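Local coordinates for protein AT27789p (Drosophila melanogaster, PDB 5UZM) that probably binds RNA, including mRNA, as an hnRNP F/H homologue, this piece being its second quasi-RNA recognition motif, at residues A[6-18]-A[53-65]. Sequence-based numbering, arbitrary orientation. Where two conformers were deposited one is given.
Sequences GTAFVVKLRGLPY and GEAFVQFESQDDT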
# COMPACT_ATOMS: atom_id res chain seq x y z
N GLY A 6 6.63 -15.60 -0.94
CA GLY A 6 5.89 -14.65 -0.12
C GLY A 6 6.49 -13.26 -0.14
O GLY A 6 5.80 -12.27 0.15
N THR A 7 7.78 -13.20 -0.49
CA THR A 7 8.55 -11.96 -0.37
C THR A 7 8.21 -10.93 -1.43
O THR A 7 8.66 -9.78 -1.31
CB THR A 7 10.06 -12.23 -0.42
OG1 THR A 7 10.40 -12.81 -1.69
CG2 THR A 7 10.48 -13.16 0.72
N ALA A 8 7.45 -11.29 -2.47
CA ALA A 8 7.07 -10.30 -3.46
C ALA A 8 5.58 -9.98 -3.44
O ALA A 8 5.10 -9.31 -4.37
CB ALA A 8 7.50 -10.77 -4.86
N PHE A 9 4.83 -10.43 -2.41
CA PHE A 9 3.40 -10.14 -2.27
C PHE A 9 3.20 -8.79 -1.61
O PHE A 9 2.45 -8.66 -0.64
CB PHE A 9 2.66 -11.18 -1.41
CG PHE A 9 2.76 -12.59 -1.90
CD1 PHE A 9 3.31 -12.87 -3.13
CD2 PHE A 9 2.30 -13.63 -1.10
CE1 PHE A 9 3.45 -14.18 -3.57
CE2 PHE A 9 2.41 -14.96 -1.54
CZ PHE A 9 3.00 -15.21 -2.79
N VAL A 10 3.92 -7.79 -2.10
CA VAL A 10 3.93 -6.45 -1.51
C VAL A 10 3.87 -5.44 -2.65
O VAL A 10 4.54 -5.61 -3.67
CB VAL A 10 5.18 -6.21 -0.65
CG1 VAL A 10 5.13 -4.79 -0.03
CG2 VAL A 10 5.30 -7.28 0.42
N VAL A 11 3.08 -4.38 -2.48
CA VAL A 11 3.11 -3.26 -3.41
C VAL A 11 3.45 -1.99 -2.62
O VAL A 11 3.27 -1.93 -1.40
CB VAL A 11 1.79 -3.07 -4.17
CG1 VAL A 11 1.35 -4.35 -4.90
CG2 VAL A 11 0.69 -2.58 -3.22
N LYS A 12 3.97 -0.99 -3.32
CA LYS A 12 4.22 0.34 -2.78
C LYS A 12 3.25 1.32 -3.42
O LYS A 12 3.04 1.28 -4.63
CB LYS A 12 5.68 0.77 -3.07
CG LYS A 12 6.03 2.13 -2.49
CD LYS A 12 7.54 2.38 -2.65
CE LYS A 12 7.97 2.44 -4.10
NZ LYS A 12 9.46 2.67 -4.26
N LEU A 13 2.65 2.20 -2.61
CA LEU A 13 1.71 3.21 -3.07
C LEU A 13 2.35 4.59 -2.99
O LEU A 13 3.14 4.84 -2.10
CB LEU A 13 0.44 3.24 -2.21
CG LEU A 13 -0.27 1.92 -1.97
CD1 LEU A 13 -1.56 2.16 -1.17
CD2 LEU A 13 -0.58 1.16 -3.24
N ARG A 14 2.02 5.47 -3.93
CA ARG A 14 2.46 6.86 -3.91
C ARG A 14 1.30 7.76 -4.29
O ARG A 14 0.39 7.37 -5.06
CB ARG A 14 3.66 7.06 -4.87
CG ARG A 14 4.20 8.46 -4.93
CD ARG A 14 5.41 8.46 -5.86
NE ARG A 14 6.35 7.40 -5.49
CZ ARG A 14 7.27 6.89 -6.31
NH1 ARG A 14 7.38 7.33 -7.55
NH2 ARG A 14 8.08 5.93 -5.88
N GLY A 15 1.25 8.95 -3.69
CA GLY A 15 0.23 9.92 -4.01
C GLY A 15 -0.93 10.00 -3.06
O GLY A 15 -1.94 10.60 -3.39
N LEU A 16 -0.82 9.38 -1.89
CA LEU A 16 -1.96 9.27 -0.98
C LEU A 16 -2.42 10.63 -0.47
O LEU A 16 -1.61 11.54 -0.27
CB LEU A 16 -1.57 8.38 0.19
CG LEU A 16 -1.28 6.92 -0.16
CD1 LEU A 16 -0.66 6.14 1.02
CD2 LEU A 16 -2.61 6.26 -0.58
N PRO A 17 -3.72 10.77 -0.20
CA PRO A 17 -4.25 11.95 0.50
C PRO A 17 -3.56 12.19 1.85
O PRO A 17 -3.10 11.27 2.49
CB PRO A 17 -5.73 11.61 0.70
CG PRO A 17 -6.03 10.45 -0.17
CD PRO A 17 -4.76 9.74 -0.48
N TYR A 18 -3.54 13.46 2.32
CA TYR A 18 -2.92 13.72 3.62
C TYR A 18 -3.71 13.07 4.75
O TYR A 18 -3.12 12.56 5.71
CB TYR A 18 -2.77 15.21 3.91
CG TYR A 18 -2.44 15.49 5.38
CD1 TYR A 18 -1.18 15.19 5.90
CD2 TYR A 18 -3.38 16.03 6.25
CE1 TYR A 18 -0.87 15.42 7.23
CE2 TYR A 18 -3.08 16.27 7.59
CZ TYR A 18 -1.82 15.96 8.07
OH TYR A 18 -1.50 16.19 9.39
N GLY A 53 3.18 10.39 2.01
CA GLY A 53 2.25 10.05 0.94
C GLY A 53 2.53 8.70 0.31
O GLY A 53 1.84 8.34 -0.66
N GLU A 54 3.47 7.95 0.82
CA GLU A 54 3.75 6.60 0.37
C GLU A 54 3.28 5.59 1.40
O GLU A 54 3.14 5.90 2.59
CB GLU A 54 5.23 6.40 0.09
CG GLU A 54 5.78 7.37 -0.99
CD GLU A 54 7.32 7.35 -1.11
OE1 GLU A 54 7.82 7.17 -2.24
OE2 GLU A 54 8.01 7.52 -0.06
N ALA A 55 3.02 4.36 0.95
CA ALA A 55 2.63 3.29 1.86
C ALA A 55 3.06 1.98 1.26
O ALA A 55 3.32 1.90 0.06
CB ALA A 55 1.13 3.27 2.12
N PHE A 56 3.10 0.92 2.07
CA PHE A 56 3.32 -0.43 1.58
C PHE A 56 2.12 -1.27 1.99
O PHE A 56 1.57 -1.05 3.07
CB PHE A 56 4.57 -1.06 2.16
CG PHE A 56 5.83 -0.49 1.61
CD1 PHE A 56 6.36 0.65 2.16
CD2 PHE A 56 6.46 -1.08 0.53
CE1 PHE A 56 7.53 1.21 1.65
CE2 PHE A 56 7.62 -0.51 0.02
CZ PHE A 56 8.16 0.61 0.58
N VAL A 57 1.69 -2.18 1.12
CA VAL A 57 0.56 -3.07 1.42
C VAL A 57 1.00 -4.49 1.08
O VAL A 57 1.54 -4.73 0.00
CB VAL A 57 -0.71 -2.66 0.64
CG1 VAL A 57 -1.86 -3.64 0.92
CG2 VAL A 57 -1.10 -1.20 1.00
N GLN A 58 0.77 -5.40 2.02
CA GLN A 58 1.13 -6.81 1.91
C GLN A 58 -0.14 -7.62 1.70
O GLN A 58 -1.05 -7.51 2.51
CB GLN A 58 1.78 -7.31 3.19
CG GLN A 58 3.04 -6.64 3.54
CD GLN A 58 3.82 -7.43 4.57
OE1 GLN A 58 4.36 -6.88 5.53
NE2 GLN A 58 3.87 -8.75 4.38
N PHE A 59 -0.15 -8.48 0.67
CA PHE A 59 -1.28 -9.35 0.36
C PHE A 59 -0.97 -10.80 0.71
O PHE A 59 0.18 -11.20 0.92
CB PHE A 59 -1.64 -9.24 -1.12
CG PHE A 59 -2.04 -7.85 -1.53
CD1 PHE A 59 -3.34 -7.40 -1.32
CD2 PHE A 59 -1.12 -6.98 -2.09
CE1 PHE A 59 -3.71 -6.11 -1.66
CE2 PHE A 59 -1.49 -5.66 -2.45
CZ PHE A 59 -2.78 -5.23 -2.22
N GLU A 60 -2.02 -11.62 0.68
CA GLU A 60 -1.86 -13.02 1.05
C GLU A 60 -1.40 -13.88 -0.11
O GLU A 60 -0.94 -15.01 0.11
CB GLU A 60 -3.17 -13.58 1.59
CG GLU A 60 -2.98 -14.53 2.72
CD GLU A 60 -2.54 -13.81 3.96
OE1 GLU A 60 -3.19 -12.81 4.31
OE2 GLU A 60 -1.54 -14.24 4.57
N SER A 61 -1.53 -13.40 -1.34
CA SER A 61 -1.31 -14.25 -2.49
C SER A 61 -0.68 -13.44 -3.61
O SER A 61 -0.79 -12.21 -3.67
CB SER A 61 -2.60 -14.90 -2.99
OG SER A 61 -3.43 -13.96 -3.67
N GLN A 62 -0.03 -14.15 -4.52
CA GLN A 62 0.57 -13.51 -5.68
C GLN A 62 -0.48 -12.96 -6.64
O GLN A 62 -0.33 -11.85 -7.17
CB GLN A 62 1.50 -14.52 -6.38
CG GLN A 62 1.84 -14.18 -7.81
CD GLN A 62 2.84 -13.07 -7.96
OE1 GLN A 62 3.44 -12.60 -6.98
NE2 GLN A 62 3.04 -12.64 -9.19
N ASP A 63 -1.58 -13.68 -6.85
CA ASP A 63 -2.58 -13.15 -7.76
C ASP A 63 -3.22 -11.87 -7.23
O ASP A 63 -3.56 -10.98 -8.01
CB ASP A 63 -3.64 -14.19 -8.05
CG ASP A 63 -4.67 -13.70 -9.05
OD1 ASP A 63 -4.30 -13.46 -10.22
OD2 ASP A 63 -5.84 -13.58 -8.67
N ASP A 64 -3.36 -11.75 -5.91
CA ASP A 64 -3.90 -10.51 -5.36
C ASP A 64 -2.96 -9.33 -5.58
O ASP A 64 -3.41 -8.19 -5.79
CB ASP A 64 -4.22 -10.70 -3.90
CG ASP A 64 -5.63 -11.26 -3.70
OD1 ASP A 64 -6.27 -11.60 -4.72
OD2 ASP A 64 -6.08 -11.36 -2.55
N THR A 65 -1.66 -9.58 -5.51
CA THR A 65 -0.69 -8.54 -5.86
C THR A 65 -0.87 -8.09 -7.30
O THR A 65 -0.79 -6.89 -7.61
CB THR A 65 0.73 -9.06 -5.60
OG1 THR A 65 0.81 -9.49 -4.23
CG2 THR A 65 1.75 -7.96 -5.86
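Val11 and Val57 exchange a pair of backbone hydrogen bonds, as do Leu13 and Ala55, joining strands 10-14 and 54-58 antiparallel at 158°. Phe59 N bonds to Phe9 O (2.9 Å), and Leu16 N to Gly53 O (3.1 Å); glycine fits at Gly53 because a CB would jam against the preceding carbonyl O.

Val11, Leu13, Ala55 and Val57 share one sheet face, which Leu16 and Phe59 extend. Val11 CG2 meets the Phe59 ring edge at CE2 (3.9 Å), Leu13 CD1 reaches Val57 CG2, and Leu16 CD1 rests on Ala55 CB (3.6 Å), where a small residue leaves it room.

Chi1 of -58° carries the Phe9 ring over Ser61 C and Gln62 N, the latter 3.5 Å above one face; Gly6 CA covers the other. An alanine here would remove this ring and is likely to open a gap between Gly6 and the start of helix 62-69.

On the opposite sheet face, aliphatic Lys12 CG makes a CH-pi contact over Phe56 (4.2 Å to the centroid), while Lys12 NZ salt-bridges Glu90 OE1. Arg14 NE and Glu54 OE1 form a long salt bridge (3.6 Å).

Strands 10-14 and 54-58 are neighbouring inner strands of this quasi-RNA recognition motif's RRM-fold sheet.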